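Local coordinates for phospholethanolamine N-methyltransferase 2 (Haemonchus contortus, PDB 4KRI), which probably catalyses S-adenosylmethionine-dependent N-methylation of phosphomonomethylethanolamine on the nematode route to phosphocholine, at residues 354-359 against 365-370; 73-76 against 81-84; 7-12 against 143-148; 110-115 against 261-266. All coordinates share one frame; numbering follows the deposited sequence.

Interaction 1 (354-359 against 365-370)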
loop_
_atom_site.group_PDB
_atom_site.type_symbol
_atom_site.label_atom_id
_atom_site.label_comp_id
_atom_site.label_asym_id
_atom_site.label_seq_id
_atom_site.Cartn_x
_atom_site.Cartn_y
_atom_site.Cartn_z
ATOM N N GLN A 354 19.565 3.690 17.041
ATOM C CA GLN A 354 19.013 2.390 16.692
ATOM C C GLN A 354 18.894 2.217 15.186
ATOM O O GLN A 354 19.193 1.149 14.644
ATOM C CB GLN A 354 17.665 2.195 17.386
ATOM C CG GLN A 354 17.816 1.978 18.890
ATOM C CD GLN A 354 16.495 2.034 19.621
ATOM O OE1 GLN A 354 15.664 2.905 19.364
ATOM N NE2 GLN A 354 16.290 1.098 20.534
ATOM N N ILE A 355 18.443 3.272 14.516
ATOM C CA ILE A 355 18.321 3.251 13.065
ATOM C C ILE A 355 19.686 3.037 12.424
ATOM O O ILE A 355 19.834 2.218 11.515
ATOM C CB ILE A 355 17.674 4.548 12.559
ATOM C CG1 ILE A 355 16.236 4.628 13.068
ATOM C CG2 ILE A 355 17.682 4.591 11.037
ATOM C CD1 ILE A 355 15.353 3.493 12.538
ATOM N N GLU A 356 20.705 3.735 12.923
ATOM C CA GLU A 356 22.038 3.571 12.346
ATOM C C GLU A 356 22.581 2.148 12.550
ATOM O O GLU A 356 23.192 1.586 11.644
ATOM C CB GLU A 356 23.019 4.609 12.894
ATOM C CG GLU A 356 24.348 4.633 12.141
ATOM C CD GLU A 356 25.230 5.801 12.542
ATOM O OE1 GLU A 356 24.763 6.670 13.314
ATOM O OE2 GLU A 356 26.392 5.853 12.082
ATOM N N GLU A 357 22.348 1.575 13.732
ATOM C CA GLU A 357 22.764 0.199 14.030
ATOM C C GLU A 357 22.168 -0.789 13.034
ATOM O O GLU A 357 22.866 -1.655 12.491
ATOM C CB GLU A 357 22.319 -0.202 15.447
ATOM C CG GLU A 357 23.087 0.432 16.590
ATOM C CD GLU A 357 22.378 0.253 17.928
ATOM O OE1 GLU A 357 21.299 -0.385 17.966
ATOM O OE2 GLU A 357 22.887 0.761 18.945
ATOM N N ILE A 358 20.865 -0.656 12.801
ATOM C CA ILE A 358 20.161 -1.542 11.881
ATOM C C ILE A 358 20.664 -1.357 10.452
ATOM O O ILE A 358 20.864 -2.329 9.717
ATOM C CB ILE A 358 18.641 -1.330 11.975
ATOM C CG1 ILE A 358 18.159 -1.713 13.380
ATOM C CG2 ILE A 358 17.917 -2.157 10.924
ATOM C CD1 ILE A 358 16.762 -1.222 13.707
ATOM N N ALA A 359 20.912 -0.112 10.065
ATOM C CA ALA A 359 21.356 0.153 8.699
ATOM C C ALA A 359 22.746 -0.424 8.455
ATOM O O ALA A 359 23.019 -0.957 7.375
ATOM C CB ALA A 359 21.331 1.646 8.406
ATOM N N ILE A 365 25.956 1.708 3.367
ATOM C CA ILE A 365 27.131 2.554 3.594
ATOM C C ILE A 365 26.731 4.023 3.448
ATOM O O ILE A 365 25.581 4.315 3.130
ATOM C CB ILE A 365 28.279 2.230 2.609
ATOM C CG1 ILE A 365 27.806 2.364 1.162
ATOM C CG2 ILE A 365 28.797 0.828 2.839
ATOM C CD1 ILE A 365 28.942 2.404 0.121
ATOM N N ASP A 366 27.673 4.941 3.679
ATOM C CA ASP A 366 27.396 6.379 3.570
ATOM C C ASP A 366 26.137 6.775 4.332
ATOM O O ASP A 366 25.262 7.459 3.794
ATOM C CB ASP A 366 27.262 6.804 2.103
ATOM C CG ASP A 366 28.522 6.552 1.307
ATOM O OD1 ASP A 366 29.604 6.436 1.922
ATOM O OD2 ASP A 366 28.425 6.477 0.066
ATOM N N ILE A 367 26.044 6.332 5.582
ATOM C CA ILE A 367 24.857 6.590 6.395
ATOM C C ILE A 367 24.821 8.022 6.929
ATOM O O ILE A 367 25.779 8.492 7.547
ATOM C CB ILE A 367 24.779 5.600 7.577
ATOM C CG1 ILE A 367 24.558 4.175 7.042
ATOM C CG2 ILE A 367 23.682 6.003 8.554
ATOM C CD1 ILE A 367 24.848 3.071 8.066
ATOM N N GLU A 368 23.713 8.710 6.677
ATOM C CA GLU A 368 23.464 10.035 7.242
ATOM C C GLU A 368 22.246 9.973 8.156
ATOM O O GLU A 368 21.193 9.458 7.757
ATOM C CB GLU A 368 23.213 11.042 6.115
ATOM C CG GLU A 368 22.876 12.453 6.608
ATOM C CD GLU A 368 22.511 13.411 5.481
ATOM O OE1 GLU A 368 22.584 13.009 4.296
ATOM O OE2 GLU A 368 22.145 14.569 5.785
ATOM N N VAL A 369 22.376 10.483 9.379
ATOM C CA VAL A 369 21.211 10.614 10.246
ATOM C C VAL A 369 21.107 12.044 10.759
ATOM O O VAL A 369 22.124 12.711 10.984
ATOM C CB VAL A 369 21.240 9.637 11.441
ATOM C CG1 VAL A 369 21.019 8.206 10.969
ATOM C CG2 VAL A 369 22.560 9.765 12.228
ATOM N N GLU A 370 19.880 12.516 10.943
ATOM C CA GLU A 370 19.672 13.858 11.480
ATOM C C GLU A 370 18.450 13.975 12.367
ATOM O O GLU A 370 17.395 13.437 12.055
ATOM C CB GLU A 370 19.565 14.882 10.350
ATOM C CG GLU A 370 19.281 16.291 10.856
ATOM C CD GLU A 370 19.540 17.356 9.810
ATOM O OE1 GLU A 370 20.579 17.270 9.120
ATOM O OE2 GLU A 370 18.711 18.286 9.690
#
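Glu-356 and Ala-359, one turn apart on helix 352-362, rest on Ile-367 and Val-369 of strand 367-371, a helix laid along the outer strand of the methyltransferase sheet. In this Rossmann-like class I fold the last three strands lie in the order 320-329, 422-430, 367-371, and the helix comes down into the outermost of them through a short connection. Helix and strand run nearly antiparallel, at 167°, with their axes 9.5 Å apart at closest.

Hydrocarbon contact carries most of the packing. Ile-367 points its two branches at different turns of the helix. Its CG2 reaches CG of Glu-356 at 3.9 Å, the two side chains meeting at a slant. The longer branch, with CG1 beside the backbone N (chi1 -66°), extends until CD1 touches CB of Ala-359. That methyl is buried, with Phe-427 and Phe-309 also around it.

Polar groups play a secondary part. The glutamate chain is stretched out, with chi1 at -170°, and runs out beside the strand, its OE1 reaching Val-369, whose side chain it crosses at about a right angle. Its carboxylate binds within its own helix: OE2 forms a salt bridge with Lys-360 one turn on, while CG of the stem meets Ile-367. Glu-368 points away from the helix; it and Glu-370 both form salt bridges with Arg-216. The outer margin of the contact is set by OE1 of Glu-356, which lies 4.0 Å from CG2 of Val-369.

Interaction 2 (73-76 against 81-84)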
loop_
_atom_site.group_PDB
_atom_site.type_symbol
_atom_site.label_atom_id
_atom_site.label_comp_id
_atom_site.label_asym_id
_atom_site.label_seq_id
_atom_site.Cartn_x
_atom_site.Cartn_y
_atom_site.Cartn_z
ATOM N N LEU A 73 -16.395 -10.847 -13.571
ATOM C CA LEU A 73 -17.255 -10.477 -12.451
ATOM C C LEU A 73 -18.056 -9.190 -12.634
ATOM O O LEU A 73 -18.401 -8.550 -11.644
ATOM C CB LEU A 73 -16.431 -10.362 -11.165
ATOM C CG LEU A 73 -15.681 -11.614 -10.722
ATOM C CD1 LEU A 73 -15.206 -11.457 -9.285
ATOM C CD2 LEU A 73 -16.558 -12.840 -10.872
ATOM N N ASP A 74 -18.348 -8.810 -13.877
ATOM C CA ASP A 74 -19.125 -7.589 -14.133
ATOM C C ASP A 74 -20.446 -7.574 -13.364
ATOM O O ASP A 74 -20.840 -6.559 -12.799
ATOM C CB ASP A 74 -19.429 -7.441 -15.626
ATOM C CG ASP A 74 -18.182 -7.303 -16.471
ATOM O OD1 ASP A 74 -17.084 -7.162 -15.893
ATOM O OD2 ASP A 74 -18.309 -7.327 -17.716
ATOM N N GLU A 75 -21.136 -8.709 -13.351
ATOM C CA GLU A 75 -22.396 -8.814 -12.625
ATOM C C GLU A 75 -22.185 -8.854 -11.118
ATOM O O GLU A 75 -22.887 -8.174 -10.366
ATOM C CB GLU A 75 -23.158 -10.066 -13.053
ATOM C CG GLU A 75 -23.935 -9.924 -14.344
ATOM C CD GLU A 75 -24.922 -11.052 -14.520
ATOM O OE1 GLU A 75 -24.742 -12.099 -13.860
ATOM O OE2 GLU A 75 -25.881 -10.892 -15.303
ATOM N N GLU A 76 -21.217 -9.658 -10.683
ATOM C CA GLU A 76 -20.965 -9.872 -9.256
ATOM C C GLU A 76 -20.605 -8.607 -8.488
ATOM O O GLU A 76 -21.014 -8.437 -7.338
ATOM C CB GLU A 76 -19.861 -10.917 -9.054
ATOM C CG GLU A 76 -20.288 -12.361 -9.307
ATOM C CD GLU A 76 -20.586 -12.665 -10.775
ATOM O OE1 GLU A 76 -20.218 -11.859 -11.661
ATOM O OE2 GLU A 76 -21.191 -13.724 -11.050
ATOM N N GLU A 81 -25.301 -10.895 -3.589
ATOM C CA GLU A 81 -25.716 -12.296 -3.572
ATOM C C GLU A 81 -24.963 -13.102 -4.627
ATOM O O GLU A 81 -24.515 -14.218 -4.355
ATOM C CB GLU A 81 -27.236 -12.431 -3.741
ATOM C CG GLU A 81 -27.989 -12.518 -2.415
ATOM C CD GLU A 81 -29.464 -12.165 -2.542
ATOM O OE1 GLU A 81 -30.064 -11.762 -1.520
ATOM O OE2 GLU A 81 -30.022 -12.290 -3.655
ATOM N N LYS A 82 -24.815 -12.535 -5.823
ATOM C CA LYS A 82 -23.995 -13.162 -6.857
ATOM C C LYS A 82 -22.523 -13.195 -6.465
ATOM O O LYS A 82 -21.832 -14.181 -6.730
ATOM C CB LYS A 82 -24.149 -12.452 -8.203
ATOM C CG LYS A 82 -25.534 -12.592 -8.825
ATOM C CD LYS A 82 -25.541 -12.064 -10.245
ATOM C CE LYS A 82 -26.954 -12.046 -10.812
ATOM N NZ LYS A 82 -27.054 -11.137 -11.992
ATOM N N LEU A 83 -22.038 -12.120 -5.849
ATOM C CA LEU A 83 -20.647 -12.073 -5.397
ATOM C C LEU A 83 -20.405 -13.144 -4.333
ATOM O O LEU A 83 -19.373 -13.810 -4.341
ATOM C CB LEU A 83 -20.281 -10.680 -4.868
ATOM C CG LEU A 83 -18.820 -10.455 -4.453
ATOM C CD1 LEU A 83 -17.883 -10.645 -5.625
ATOM C CD2 LEU A 83 -18.626 -9.078 -3.857
ATOM N N ASP A 84 -21.369 -13.333 -3.439
ATOM C CA ASP A 84 -21.232 -14.353 -2.399
ATOM C C ASP A 84 -21.149 -15.760 -2.997
ATOM O O ASP A 84 -20.385 -16.603 -2.518
ATOM C CB ASP A 84 -22.403 -14.293 -1.419
ATOM C CG ASP A 84 -22.363 -13.072 -0.529
ATOM O OD1 ASP A 84 -21.288 -12.451 -0.388
ATOM O OD2 ASP A 84 -23.420 -12.743 0.044
HETATM O O HOH W 1 -21.869 -15.606 -8.973
#
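Glu-75 and Lys-82 join the loop after strand 64-70 to helix 80-93, in the N-terminal region, through a salt bridge, NZ of Lys-82 standing 3.1 Å from OE1 of Glu-75. As a hydrogen bond it is weak, and the second oxygen of the same carboxylate is only a little farther, OE2 of Glu-75 lying 3.5 Å from NZ of Lys-82. Both chains are extended and cross at a slant.

Deeper in, Glu-76 is satisfied differently. Its chain turns about the CB-CG bond (chi2 69°), carrying the carboxylate towards a water that donates to OE2 of Glu-76 at 2.9 Å and to O of Lys-82 at 2.7 Å. A single water thus joins a buried carboxylate to a helix carbonyl, two groups that would probably both act as acceptors. With CG beside the backbone N (chi1 -75°), CG of Glu-76 lies 3.5 Å from O of Lys-82. Carbon contact completes the pairing, with CB of Glu-76 meeting CD1 of Leu-83 at 4.0 Å.

Earlier in the loop, Gln-104 of strand 98-105 serves two groups, its OE1 accepting from N of Leu-73 and its NE2 bonding OD1 of Asp-74. Gln-104 thereby fixes the loop to strand 98-105, the salt bridge and the water link it to helix 80-93, and Leu-83 packs on Leu-118, Tyr-121 and Phe-122 of helix 114-124.

Interaction 3 (7-12 against 143-148)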
loop_
_atom_site.group_PDB
_atom_site.type_symbol
_atom_site.label_atom_id
_atom_site.label_comp_id
_atom_site.label_asym_id
_atom_site.label_seq_id
_atom_site.Cartn_x
_atom_site.Cartn_y
_atom_site.Cartn_z
ATOM N N GLU A 7 -1.868 -10.865 -19.514
ATOM C CA GLU A 7 -1.827 -12.233 -19.007
ATOM C C GLU A 7 -0.474 -12.557 -18.387
ATOM O O GLU A 7 -0.398 -13.296 -17.403
ATOM C CB GLU A 7 -2.194 -13.244 -20.098
ATOM C CG GLU A 7 -3.679 -13.301 -20.393
ATOM C CD GLU A 7 -4.173 -12.133 -21.216
ATOM O OE1 GLU A 7 -3.410 -11.637 -22.068
ATOM O OE2 GLU A 7 -5.334 -11.716 -21.020
ATOM N N ARG A 8 0.598 -12.000 -18.947
ATOM C CA ARG A 8 1.905 -12.212 -18.345
ATOM C C ARG A 8 1.964 -11.599 -16.953
ATOM O O ARG A 8 2.532 -12.196 -16.039
ATOM C CB ARG A 8 3.029 -11.699 -19.246
ATOM C CG ARG A 8 3.229 -12.620 -20.460
ATOM C CD ARG A 8 4.443 -12.250 -21.270
ATOM N NE ARG A 8 5.671 -12.326 -20.488
ATOM C CZ ARG A 8 6.469 -13.390 -20.432
ATOM N NH1 ARG A 8 6.175 -14.497 -21.111
ATOM N NH2 ARG A 8 7.572 -13.342 -19.698
ATOM N N GLN A 9 1.347 -10.433 -16.777
ATOM C CA GLN A 9 1.341 -9.815 -15.456
ATOM C C GLN A 9 0.507 -10.624 -14.451
ATOM O O GLN A 9 0.879 -10.726 -13.277
ATOM C CB GLN A 9 0.857 -8.352 -15.528
ATOM C CG GLN A 9 1.107 -7.602 -14.234
ATOM C CD GLN A 9 0.464 -6.227 -14.172
ATOM O OE1 GLN A 9 -0.048 -5.707 -15.171
ATOM N NE2 GLN A 9 0.488 -5.629 -12.984
ATOM N N LEU A 10 -0.603 -11.212 -14.906
ATOM C CA LEU A 10 -1.421 -12.038 -14.014
ATOM C C LEU A 10 -0.599 -13.203 -13.474
ATOM O O LEU A 10 -0.682 -13.530 -12.286
ATOM C CB LEU A 10 -2.673 -12.571 -14.721
ATOM C CG LEU A 10 -3.687 -11.512 -15.137
ATOM C CD1 LEU A 10 -4.934 -12.169 -15.691
ATOM C CD2 LEU A 10 -4.028 -10.633 -13.955
ATOM N N ILE A 11 0.194 -13.821 -14.346
ATOM C CA ILE A 11 1.025 -14.954 -13.933
ATOM C C ILE A 11 2.187 -14.496 -13.059
ATOM O O ILE A 11 2.595 -15.212 -12.135
ATOM C CB ILE A 11 1.526 -15.766 -15.160
ATOM C CG1 ILE A 11 0.340 -16.316 -15.948
ATOM C CG2 ILE A 11 2.442 -16.907 -14.737
ATOM C CD1 ILE A 11 -0.711 -16.938 -15.074
ATOM N N GLU A 12 2.710 -13.298 -13.311
ATOM C CA GLU A 12 3.738 -12.757 -12.418
ATOM C C GLU A 12 3.192 -12.565 -11.002
ATOM O O GLU A 12 3.884 -12.854 -10.024
ATOM C CB GLU A 12 4.309 -11.435 -12.957
ATOM C CG GLU A 12 5.165 -11.617 -14.205
ATOM C CD GLU A 12 5.284 -10.334 -15.019
ATOM O OE1 GLU A 12 4.716 -9.304 -14.593
ATOM O OE2 GLU A 12 5.949 -10.364 -16.075
ATOM N N GLU A 143 -2.265 -2.687 -10.007
ATOM C CA GLU A 143 -2.884 -2.192 -11.236
ATOM C C GLU A 143 -2.400 -3.007 -12.418
ATOM O O GLU A 143 -1.226 -3.392 -12.471
ATOM C CB GLU A 143 -2.498 -0.732 -11.487
ATOM C CG GLU A 143 -2.949 0.239 -10.411
ATOM C CD GLU A 143 -2.455 1.648 -10.693
ATOM O OE1 GLU A 143 -1.235 1.860 -10.598
ATOM O OE2 GLU A 143 -3.264 2.541 -11.052
ATOM N N VAL A 144 -3.297 -3.242 -13.379
ATOM C CA VAL A 144 -2.898 -3.804 -14.658
ATOM C C VAL A 144 -2.107 -2.741 -15.414
ATOM O O VAL A 144 -2.642 -1.682 -15.752
ATOM C CB VAL A 144 -4.120 -4.203 -15.512
ATOM C CG1 VAL A 144 -3.664 -4.783 -16.860
ATOM C CG2 VAL A 144 -4.955 -5.210 -14.759
ATOM N N LEU A 145 -0.827 -2.997 -15.658
ATOM C CA LEU A 145 0.048 -1.941 -16.178
ATOM C C LEU A 145 -0.233 -1.632 -17.649
ATOM O O LEU A 145 -0.100 -0.482 -18.089
ATOM C CB LEU A 145 1.527 -2.290 -15.938
ATOM C CG LEU A 145 1.889 -2.293 -14.452
ATOM C CD1 LEU A 145 3.298 -2.820 -14.235
ATOM C CD2 LEU A 145 1.752 -0.897 -13.873
ATOM N N ASP A 146 -0.643 -2.645 -18.404
ATOM C CA ASP A 146 -1.007 -2.432 -19.792
ATOM C C ASP A 146 -2.082 -1.364 -19.855
ATOM O O ASP A 146 -2.096 -0.527 -20.757
ATOM C CB ASP A 146 -1.534 -3.736 -20.383
ATOM C CG ASP A 146 -1.722 -3.663 -21.860
ATOM O OD1 ASP A 146 -0.711 -3.795 -22.593
ATOM O OD2 ASP A 146 -2.885 -3.483 -22.299
ATOM N N SER A 147 -2.988 -1.390 -18.892
ATOM C CA SER A 147 -4.122 -0.470 -18.942
ATOM C C SER A 147 -3.683 0.956 -18.635
ATOM O O SER A 147 -4.227 1.906 -19.193
ATOM C CB SER A 147 -5.214 -0.929 -17.974
ATOM O OG SER A 147 -5.723 -2.178 -18.405
ATOM N N VAL A 148 -2.687 1.106 -17.764
ATOM C CA VAL A 148 -2.146 2.433 -17.498
ATOM C C VAL A 148 -1.478 3.005 -18.741
ATOM O O VAL A 148 -1.728 4.157 -19.139
ATOM C CB VAL A 148 -1.103 2.390 -16.356
ATOM C CG1 VAL A 148 -0.448 3.766 -16.206
ATOM C CG2 VAL A 148 -1.769 1.972 -15.034
HETATM O O HOH W 2 0.303 -5.501 -17.827
#
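Gln-9 reaches from helix 5-18 and sets its carboxamide against the backbone at the beginning of helix 145-151, gripping it at two points. Its chain is extended, with CG anti to the backbone N (chi1 -168°), so the amide is held well clear of its own helix. NE2 of Gln-9 donates to O of Glu-143 at 2.9 Å, with the acceptor close to the amide plane. OE1 of Gln-9 accepts from N of Leu-145, also at 2.9 Å, along a lone pair and almost straight (N-H...O 171°). With its NE2 donating and its OE1 accepting, the amide is probably fixed in this orientation.

The place it grips is where strand 132-143 becomes a helix: Val-144 is the N-cap residue, and N of Leu-145 is one of the first-turn amides, which have no carbonyl of a preceding turn to bind. A water extends the same service, donating to OE1 of Gln-9 at 2.7 Å and accepting from N of Asp-146 at 3.1 Å. Leu-145 crosses the glutamine at about a right angle, its CG 3.9 Å from NE2 of Gln-9. From strand 156-166, Ile-158 packs against both Gln-9 and Val-144.

Interaction 4 (110-115 against 261-266)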
loop_
_atom_site.group_PDB
_atom_site.type_symbol
_atom_site.label_atom_id
_atom_site.label_comp_id
_atom_site.label_asym_id
_atom_site.label_seq_id
_atom_site.Cartn_x
_atom_site.Cartn_y
_atom_site.Cartn_z
ATOM N N LYS A 110 -18.328 3.958 -11.330
ATOM C CA LYS A 110 -18.211 5.345 -10.902
ATOM C C LYS A 110 -17.749 5.477 -9.444
ATOM O O LYS A 110 -16.906 6.317 -9.130
ATOM C CB LYS A 110 -19.540 6.068 -11.132
ATOM C CG LYS A 110 -20.180 5.741 -12.473
ATOM C CD LYS A 110 -21.046 6.883 -12.988
ATOM C CE LYS A 110 -22.190 6.365 -13.862
ATOM N NZ LYS A 110 -21.728 5.548 -15.021
ATOM N N GLU A 111 -18.280 4.629 -8.565
ATOM C CA GLU A 111 -17.886 4.633 -7.153
ATOM C C GLU A 111 -16.375 4.430 -6.989
ATOM O O GLU A 111 -15.843 3.356 -7.278
ATOM C CB GLU A 111 -18.660 3.563 -6.368
ATOM C CG GLU A 111 -20.178 3.793 -6.295
ATOM C CD GLU A 111 -20.906 3.515 -7.612
ATOM O OE1 GLU A 111 -20.321 2.857 -8.504
ATOM O OE2 GLU A 111 -22.070 3.955 -7.755
ATOM N N MET A 112 -15.679 5.467 -6.535
ATOM C CA MET A 112 -14.223 5.412 -6.464
ATOM C C MET A 112 -13.689 4.508 -5.358
ATOM O O MET A 112 -12.564 4.007 -5.452
ATOM C CB MET A 112 -13.625 6.818 -6.338
ATOM C CG MET A 112 -13.732 7.664 -7.605
ATOM S SD MET A 112 -13.291 6.795 -9.136
ATOM C CE MET A 112 -11.673 6.159 -8.701
ATOM N N LYS A 113 -14.482 4.301 -4.310
ATOM C CA LYS A 113 -14.050 3.446 -3.210
ATOM C C LYS A 113 -14.283 1.972 -3.524
ATOM O O LYS A 113 -14.053 1.123 -2.664
ATOM C CB LYS A 113 -14.783 3.791 -1.907
ATOM C CG LYS A 113 -14.719 5.243 -1.484
ATOM C CD LYS A 113 -13.293 5.716 -1.303
ATOM C CE LYS A 113 -13.274 7.176 -0.878
ATOM N NZ LYS A 113 -11.987 7.825 -1.239
ATOM N N LYS A 114 -14.748 1.667 -4.735
ATOM C CA LYS A 114 -15.101 0.288 -5.084
ATOM C C LYS A 114 -13.968 -0.708 -4.838
ATOM O O LYS A 114 -14.190 -1.792 -4.290
ATOM C CB LYS A 114 -15.557 0.185 -6.532
ATOM C CG LYS A 114 -16.237 -1.139 -6.834
ATOM C CD LYS A 114 -17.549 -1.263 -6.046
ATOM C CE LYS A 114 -18.236 -2.603 -6.294
ATOM N NZ LYS A 114 -19.542 -2.741 -5.572
ATOM N N MET A 115 -12.753 -0.354 -5.236
ATOM C CA MET A 115 -11.625 -1.259 -5.012
ATOM C C MET A 115 -11.479 -1.559 -3.525
ATOM O O MET A 115 -11.275 -2.709 -3.129
ATOM C CB MET A 115 -10.331 -0.658 -5.572
ATOM C CG MET A 115 -9.099 -1.539 -5.402
ATOM S SD MET A 115 -8.315 -1.368 -3.779
ATOM C CE MET A 115 -7.565 0.254 -3.925
ATOM N N ALA A 261 -5.425 8.142 -3.660
ATOM C CA ALA A 261 -4.306 8.280 -4.582
ATOM C C ALA A 261 -4.693 7.826 -5.994
ATOM O O ALA A 261 -4.379 8.495 -6.978
ATOM C CB ALA A 261 -3.088 7.494 -4.064
ATOM N N LEU A 262 -5.391 6.690 -6.078
ATOM C CA LEU A 262 -5.758 6.086 -7.337
ATOM C C LEU A 262 -6.790 6.924 -8.049
ATOM O O LEU A 262 -6.672 7.138 -9.251
ATOM C CB LEU A 262 -6.278 4.658 -7.120
ATOM C CG LEU A 262 -5.171 3.645 -6.828
ATOM C CD1 LEU A 262 -5.738 2.435 -6.121
ATOM C CD2 LEU A 262 -4.538 3.217 -8.137
ATOM N N GLU A 263 -7.783 7.419 -7.307
ATOM C CA GLU A 263 -8.823 8.258 -7.905
ATOM C C GLU A 263 -8.180 9.477 -8.538
ATOM O O GLU A 263 -8.540 9.888 -9.651
ATOM C CB GLU A 263 -9.800 8.721 -6.826
ATOM C CG GLU A 263 -10.830 9.724 -7.312
ATOM C CD GLU A 263 -11.791 10.150 -6.217
ATOM O OE1 GLU A 263 -11.756 9.551 -5.120
ATOM O OE2 GLU A 263 -12.583 11.084 -6.456
ATOM N N ARG A 264 -7.212 10.039 -7.827
ATOM C CA ARG A 264 -6.601 11.287 -8.261
ATOM C C ARG A 264 -5.664 11.121 -9.450
ATOM O O ARG A 264 -5.666 11.942 -10.360
ATOM C CB ARG A 264 -5.954 12.006 -7.082
ATOM C CG ARG A 264 -7.008 12.569 -6.141
ATOM C CD ARG A 264 -6.420 13.241 -4.927
ATOM N NE ARG A 264 -7.479 13.546 -3.967
ATOM C CZ ARG A 264 -7.295 14.199 -2.825
ATOM N NH1 ARG A 264 -6.092 14.643 -2.493
ATOM N NH2 ARG A 264 -8.328 14.421 -2.020
ATOM N N VAL A 265 -4.888 10.048 -9.477
ATOM C CA VAL A 265 -4.032 9.851 -10.637
ATOM C C VAL A 265 -4.846 9.428 -11.861
ATOM O O VAL A 265 -4.513 9.810 -12.984
ATOM C CB VAL A 265 -2.847 8.880 -10.363
ATOM C CG1 VAL A 265 -3.345 7.447 -10.229
ATOM C CG2 VAL A 265 -1.815 8.984 -11.502
ATOM N N HIS A 266 -5.929 8.672 -11.661
ATOM C CA HIS A 266 -6.770 8.271 -12.781
ATOM C C HIS A 266 -7.432 9.491 -13.432
ATOM O O HIS A 266 -7.611 9.552 -14.649
ATOM C CB HIS A 266 -7.835 7.262 -12.327
ATOM C CG HIS A 266 -8.730 6.785 -13.420
ATOM N ND1 HIS A 266 -8.377 5.781 -14.299
ATOM C CD2 HIS A 266 -9.981 7.173 -13.781
ATOM C CE1 HIS A 266 -9.366 5.572 -15.149
ATOM N NE2 HIS A 266 -10.352 6.399 -14.853
HETATM O O HOH W 3 -11.857 7.254 -3.720
#
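Met-112 drapes over Glu-263 in a mixed packing contact between the N-terminal region and helix 255-268 of the methyltransferase domain, and Met-115 meets Leu-262 beside it. No direct polar bond joins the two segments; the joining is mainly by van der Waals packing of the two methionines. Residues 111-114 form a type I beta turn, closed by N of Lys-114 on O of Glu-111, and this turn leads into helix 114-124.

Met-112 folds back on itself, bent at both chi2 (-45°) and chi3 (-53°), and so touches the glutamate along its length. CG of Met-112 lies 3.4 Å from CD of Glu-263, the carboxylate carbon, while CE curls down to the helix, 3.6 Å from CA of Glu-263. The glutamate chain itself is extended and crosses the methionine at a slant.

Its two oxygens are engaged separately. OE2 forms a salt bridge with Lys-267, one turn on, whereas OE1 of Glu-263 accepts a hydrogen bond from a water at 2.7 Å. That water also stands by NZ of Lys-113, but so close that the link is doubtful. The two charges remain 4.3 Å apart, NZ of Lys-113 to OE1 of Glu-263, beyond a salt bridge.

On the buried side CE of Met-115 comes within 3.6 Å of CD1 of Leu-262, their side chains crossing at about a right angle. Strand 156-166 lies beneath the pair, Phe-157 touching both and Trp-159 touching Met-115, while Tyr-275 and Val-277 of strand 273-277 pack on Leu-262 and Met-115 respectively.

In the fold
Interactions 3 and 4 are neighbours, their centres about 18 Å apart, and touch where OE2 of Glu-143 packs 3.3 Å from CD2 of Leu-262. Their segments alternate along the chain, and strand 132-143, which ends at interaction 3, pairs with strand 273-277 beneath helix 255-268. Only interaction 4 joins the N-terminal region to the methyltransferase domain; interaction 3 meets it through Glu-143. Interaction 2 is a local contact lying between the two halves of interaction 3 in sequence. It comes within about 6 Å of interaction 4 at the nearest atoms, with helix 114-124 common to their surroundings. Interaction 1 follows all the others, about 50 Å from interaction 2 between centres, at edge strand 367-371 of the methyltransferase-domain sheet.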